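Local coordinates for protein KLLA0A11308p (PDB 6AM0) that probably binds mRNA as a cytoplasmic EDC3-family protein, this chain being its N-terminal Sm-like (LSm) domain, at residues Gly6-Ile11 / Thr20-Gln25; Gly16-Gly21 / Val37-Gly42. One frame throughout, in Å; residues are numbered along the deposited sequence.

Contact 1 of 2, residues Gly6-Ile11 / Thr20-Gln25; sequences GYQIEI and TGTLKQ
The carboxamide of Gln-8 lies across the neighbouring strand, over the carbonyl of Gly-21, with a methyl group at each of its two polar atoms. Its NE2 sits 3.3 Å from CG2 of Thr-20, and its OE1 is equally near CG2 of Thr-22. CG is anti to the backbone N (chi1 -170°), and a bend at chi2 (56°) folds the amide back over the partner strand. An alanine here would remove the amide and would probably uncover the two threonine methyls and the Gly-21 peptide between them. Glu-10, on the same face, lays CG 3.4 Å from Thr-20 OG1. On the other face, Ile-9 and Leu-23 run side by side, CG1 to CB 4.0 Å, both buried; Leu-57 and Val-59 of strand 56-59 touch Ile-9 and extend that apolar layer. Between the faces, Ile-9 and Gly-21 exchange two 2.9 Å hydrogen bonds, N to O each way, and Gly-21 has no side chain beside Ile-9. Beyond the paired strand residues, Leu-23 is held twice, giving its N-H to Tyr-7 O and accepting from Gly-6 N. This is the antiparallel hairpin of strands 8-12 and 18-26 in the strongly bent sheet of an Sm-like fold.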
loop_
_atom_site.group_PDB
_atom_site.type_symbol
_atom_site.label_atom_id
_atom_site.label_comp_id
_atom_site.label_asym_id
_atom_site.label_seq_id
_atom_site.Cartn_x
_atom_site.Cartn_y
_atom_site.Cartn_z
ATOM N N GLY D 6 7.868 11.212 -14.222
ATOM C CA GLY D 6 8.919 11.181 -13.232
ATOM C C GLY D 6 8.721 10.145 -12.146
ATOM O O GLY D 6 9.669 9.868 -11.400
ATOM N N TYR D 7 7.523 9.579 -12.028
ATOM C CA TYR D 7 7.279 8.543 -11.038
ATOM C C TYR D 7 7.990 7.252 -11.431
ATOM O O TYR D 7 8.021 6.871 -12.605
ATOM C CB TYR D 7 5.775 8.300 -10.893
ATOM C CG TYR D 7 5.070 9.324 -10.028
ATOM C CD1 TYR D 7 5.081 10.671 -10.369
ATOM C CD2 TYR D 7 4.379 8.949 -8.886
ATOM C CE1 TYR D 7 4.437 11.617 -9.592
ATOM C CE2 TYR D 7 3.731 9.891 -8.100
ATOM C CZ TYR D 7 3.762 11.223 -8.459
ATOM O OH TYR D 7 3.122 12.167 -7.689
ATOM N N GLN D 8 8.535 6.563 -10.431
ATOM C CA GLN D 8 9.201 5.283 -10.637
ATOM C C GLN D 8 8.155 4.173 -10.675
ATOM O O GLN D 8 7.373 4.023 -9.729
ATOM C CB GLN D 8 10.216 5.050 -9.522
ATOM C CG GLN D 8 11.163 3.873 -9.703
ATOM C CD GLN D 8 11.954 3.922 -10.998
ATOM O OE1 GLN D 8 12.046 4.961 -11.651
ATOM N NE2 GLN D 8 12.555 2.797 -11.361
ATOM N N ILE D 9 8.141 3.387 -11.752
ATOM C CA ILE D 9 7.037 2.476 -12.038
ATOM C C ILE D 9 7.580 1.068 -12.251
ATOM O O ILE D 9 8.668 0.888 -12.812
ATOM C CB ILE D 9 6.232 2.942 -13.273
ATOM C CG1 ILE D 9 5.734 4.377 -13.085
ATOM C CG2 ILE D 9 5.057 2.012 -13.556
ATOM C CD1 ILE D 9 4.901 4.580 -11.840
ATOM N N GLU D 10 6.816 0.072 -11.793
ATOM C CA GLU D 10 7.106 -1.338 -12.021
ATOM C C GLU D 10 5.821 -2.034 -12.449
ATOM O O GLU D 10 4.794 -1.914 -11.775
ATOM C CB GLU D 10 7.687 -1.989 -10.762
ATOM C CG GLU D 10 8.472 -3.266 -11.009
ATOM C CD GLU D 10 9.353 -3.638 -9.832
ATOM O OE1 GLU D 10 9.389 -2.866 -8.849
ATOM O OE2 GLU D 10 10.012 -4.699 -9.890
ATOM N N ILE D 11 5.883 -2.757 -13.569
ATOM C CA ILE D 11 4.725 -3.373 -14.203
ATOM C C ILE D 11 5.010 -4.858 -14.384
ATOM O O ILE D 11 6.156 -5.305 -14.324
ATOM C CB ILE D 11 4.369 -2.703 -15.554
ATOM C CG1 ILE D 11 5.518 -2.820 -16.564
ATOM C CG2 ILE D 11 4.013 -1.240 -15.350
ATOM C CD1 ILE D 11 5.347 -3.925 -17.592
ATOM N N THR D 20 10.766 -2.378 -14.984
ATOM C CA THR D 20 10.899 -1.202 -14.137
ATOM C C THR D 20 11.416 -0.043 -14.972
ATOM O O THR D 20 12.348 -0.212 -15.763
ATOM C CB THR D 20 11.860 -1.459 -12.966
ATOM O OG1 THR D 20 11.509 -2.677 -12.298
ATOM C CG2 THR D 20 11.807 -0.313 -11.969
ATOM N N GLY D 21 10.829 1.136 -14.786
ATOM C CA GLY D 21 11.273 2.287 -15.556
ATOM C C GLY D 21 10.625 3.565 -15.073
ATOM O O GLY D 21 9.762 3.559 -14.189
ATOM N N THR D 22 11.062 4.674 -15.672
ATOM C CA THR D 22 10.546 5.994 -15.323
ATOM C C THR D 22 9.441 6.393 -16.294
ATOM O O THR D 22 9.589 6.234 -17.508
ATOM C CB THR D 22 11.664 7.038 -15.309
ATOM O OG1 THR D 22 12.192 7.201 -16.631
ATOM C CG2 THR D 22 12.784 6.595 -14.384
ATOM N N LEU D 23 8.335 6.905 -15.761
ATOM C CA LEU D 23 7.169 7.199 -16.588
ATOM C C LEU D 23 7.424 8.432 -17.451
ATOM O O LEU D 23 7.639 9.533 -16.933
ATOM C CB LEU D 23 5.932 7.386 -15.709
ATOM C CG LEU D 23 4.676 8.005 -16.331
ATOM C CD1 LEU D 23 4.269 7.243 -17.570
ATOM C CD2 LEU D 23 3.539 7.998 -15.332
ATOM N N LYS D 24 7.404 8.236 -18.771
ATOM C CA LYS D 24 7.625 9.275 -19.771
ATOM C C LYS D 24 6.329 9.980 -20.161
ATOM O O LYS D 24 6.284 11.213 -20.220
ATOM C CB LYS D 24 8.272 8.654 -21.014
ATOM C CG LYS D 24 8.676 9.634 -22.095
ATOM C CD LYS D 24 9.659 10.665 -21.599
ATOM C CE LYS D 24 10.609 11.061 -22.719
ATOM N NZ LYS D 24 11.262 9.866 -23.328
ATOM N N GLN D 25 5.274 9.213 -20.423
ATOM C CA GLN D 25 3.934 9.746 -20.633
ATOM C C GLN D 25 2.951 8.586 -20.605
ATOM O O GLN D 25 3.310 7.441 -20.896
ATOM C CB GLN D 25 3.841 10.520 -21.951
ATOM C CG GLN D 25 3.913 9.650 -23.186
ATOM C CD GLN D 25 3.608 10.422 -24.449
ATOM O OE1 GLN D 25 2.892 11.423 -24.415
ATOM N NE2 GLN D 25 4.153 9.966 -25.572
#

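Contact 2 of 2, residues Gly16-Gly21 / Val37-Gly42; sequences GKRITG and VFQDGG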
loop_
_atom_site.group_PDB
_atom_site.type_symbol
_atom_site.label_atom_id
_atom_site.label_comp_id
_atom_site.label_asym_id
_atom_site.label_seq_id
_atom_site.Cartn_x
_atom_site.Cartn_y
_atom_site.Cartn_z
ATOM N N GLY D 16 4.304 -13.181 -14.684
ATOM C CA GLY D 16 4.935 -12.508 -13.570
ATOM C C GLY D 16 6.215 -11.770 -13.894
ATOM O O GLY D 16 6.878 -11.284 -12.977
ATOM N N LYS D 17 6.592 -11.668 -15.163
ATOM C CA LYS D 17 7.769 -10.891 -15.528
ATOM C C LYS D 17 7.515 -9.404 -15.272
ATOM O O LYS D 17 6.444 -8.883 -15.592
ATOM C CB LYS D 17 8.124 -11.164 -16.987
ATOM C CG LYS D 17 8.082 -12.652 -17.311
ATOM C CD LYS D 17 8.951 -13.418 -16.315
ATOM C CE LYS D 17 8.903 -14.899 -16.566
ATOM N NZ LYS D 17 9.467 -15.130 -17.918
ATOM N N ARG D 18 8.534 -8.704 -14.744
ATOM C CA ARG D 18 8.401 -7.332 -14.254
ATOM C C ARG D 18 9.347 -6.394 -14.991
ATOM O O ARG D 18 10.526 -6.712 -15.183
ATOM C CB ARG D 18 8.715 -7.287 -12.752
ATOM C CG ARG D 18 7.880 -8.326 -12.014
ATOM C CD ARG D 18 8.069 -8.455 -10.508
ATOM N NE ARG D 18 7.173 -9.506 -10.027
ATOM C CZ ARG D 18 6.915 -9.763 -8.755
ATOM N NH1 ARG D 18 6.082 -10.739 -8.436
ATOM N NH2 ARG D 18 7.479 -9.026 -7.817
ATOM N N ILE D 19 8.824 -5.239 -15.402
ATOM C CA ILE D 19 9.604 -4.208 -16.073
ATOM C C ILE D 19 9.605 -2.996 -15.155
ATOM O O ILE D 19 8.561 -2.625 -14.611
ATOM C CB ILE D 19 9.035 -3.839 -17.462
ATOM C CG1 ILE D 19 8.867 -5.080 -18.347
ATOM C CG2 ILE D 19 9.913 -2.797 -18.133
ATOM C CD1 ILE D 19 10.010 -6.067 -18.272
ATOM N N THR D 20 10.766 -2.378 -14.984
ATOM C CA THR D 20 10.899 -1.202 -14.137
ATOM C C THR D 20 11.416 -0.043 -14.972
ATOM O O THR D 20 12.348 -0.212 -15.763
ATOM C CB THR D 20 11.860 -1.459 -12.966
ATOM O OG1 THR D 20 11.509 -2.677 -12.298
ATOM C CG2 THR D 20 11.807 -0.313 -11.969
ATOM N N GLY D 21 10.829 1.136 -14.786
ATOM C CA GLY D 21 11.273 2.287 -15.556
ATOM C C GLY D 21 10.625 3.565 -15.073
ATOM O O GLY D 21 9.762 3.559 -14.189
ATOM N N VAL D 37 14.533 -1.344 -17.045
ATOM C CA VAL D 37 15.289 -2.553 -16.726
ATOM C C VAL D 37 14.323 -3.731 -16.676
ATOM O O VAL D 37 13.191 -3.603 -16.190
ATOM C CB VAL D 37 16.072 -2.401 -15.405
ATOM C CG1 VAL D 37 15.133 -2.281 -14.211
ATOM C CG2 VAL D 37 17.043 -3.562 -15.215
ATOM N N PHE D 38 14.761 -4.881 -17.180
ATOM C CA PHE D 38 13.922 -6.070 -17.274
ATOM C C PHE D 38 14.379 -7.110 -16.259
ATOM O O PHE D 38 15.583 -7.304 -16.059
ATOM C CB PHE D 38 13.955 -6.664 -18.688
ATOM C CG PHE D 38 13.501 -5.712 -19.762
ATOM C CD1 PHE D 38 12.731 -4.605 -19.450
ATOM C CD2 PHE D 38 13.835 -5.928 -21.087
ATOM C CE1 PHE D 38 12.310 -3.731 -20.432
ATOM C CE2 PHE D 38 13.411 -5.051 -22.071
ATOM C CZ PHE D 38 12.652 -3.952 -21.741
ATOM N N GLN D 39 13.408 -7.767 -15.613
ATOM C CA GLN D 39 13.718 -8.786 -14.611
ATOM C C GLN D 39 14.600 -9.886 -15.189
ATOM O O GLN D 39 15.587 -10.299 -14.568
ATOM C CB GLN D 39 12.429 -9.384 -14.046
ATOM C CG GLN D 39 12.653 -10.342 -12.877
ATOM C CD GLN D 39 11.389 -10.614 -12.083
ATOM O OE1 GLN D 39 10.290 -10.268 -12.513
ATOM N NE2 GLN D 39 11.540 -11.227 -10.914
ATOM N N ASP D 40 14.256 -10.378 -16.374
ATOM C CA ASP D 40 15.002 -11.468 -16.984
ATOM C C ASP D 40 16.254 -11.001 -17.710
ATOM O O ASP D 40 16.956 -11.835 -18.295
ATOM C CB ASP D 40 14.106 -12.239 -17.954
ATOM C CG ASP D 40 14.268 -13.737 -17.823
ATOM O OD1 ASP D 40 15.268 -14.275 -18.342
ATOM O OD2 ASP D 40 13.395 -14.371 -17.195
ATOM N N GLY D 41 16.549 -9.713 -17.699
ATOM C CA GLY D 41 17.782 -9.237 -18.299
ATOM C C GLY D 41 17.530 -8.293 -19.460
ATOM O O GLY D 41 16.683 -8.549 -20.323
ATOM N N GLY D 42 18.272 -7.191 -19.480
ATOM C CA GLY D 42 18.235 -6.240 -20.574
ATOM C C GLY D 42 17.738 -4.862 -20.193
ATOM O O GLY D 42 16.777 -4.722 -19.431
#
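Strands 18-26 and 36-38 meet here as a short antiparallel pair in the curled sheet of the Sm-like domain. Two backbone hydrogen bonds join Thr-20 to Val-37: Thr-20 N to Val-37 O is almost straight at 173°, and Val-37 N returns to Thr-20 O at 2.8 Å. One step further, Gln-39 N donates to Arg-18 O nearly along the C=O axis, so the pairing runs on just past the strand end. On one face Ile-19 lies alongside Phe-38; CG1 of Ile-19 and CG of Phe-38 both stand beside the backbone N (chi1 -54° and -59°). Ile-19 meets the CD1-CE1 side of the ring with two methyls, CG2 being 3.5 Å from Phe-38 CE1. On the other face Val-37 brings CG1 to 3.6 Å from CB of Thr-20. Gln-39 stretches out along the aliphatic part of Arg-18, and its OE1 takes a weak hydrogen bond from Arg-18 N. A type I turn from Phe-38 to Gly-41 swings the chain round at this point, closed by Gly-41 N to Phe-38 O, and Phe-38 N also hydrogen-bonds Gly-42 O. Further out, Lys-17 and Asp-40 point the same way, their charges close but not in a salt bridge. Arg-18 reaches over the subunit boundary, where its guanidinium makes a cation-pi contact with Tyr-55 of the second subunit, another copy of this protein. On the way there, the extended chain turns NE of Arg-18 to Gly-16 O, a weak hydrogen bond 3.5 Å long.

How the contacts relate
Contact 1 and contact 2 lie on the two edges of strand 18-26, their centres about 12 Å apart. Thr-20 and Gly-21 belong to both: N and O of Gly-21 hydrogen-bond to strand 8-12, those of Thr-20 to strand 36-38. The two also touch directly, Ile-11 N lying 2.9 Å from Ile-19 O in a probable hydrogen bond, so the hairpin of contact 1 runs on towards Arg-18. Their outer ends look to different neighbours. At the far end of segment 20-25, Gln-25 hydrogen-bonds Asn-46 of the KLLA0E01827p chain and makes a weak hydrogen bond to the bound peptide's backbone; at contact 2, Arg-18 meets the second copy of this protein.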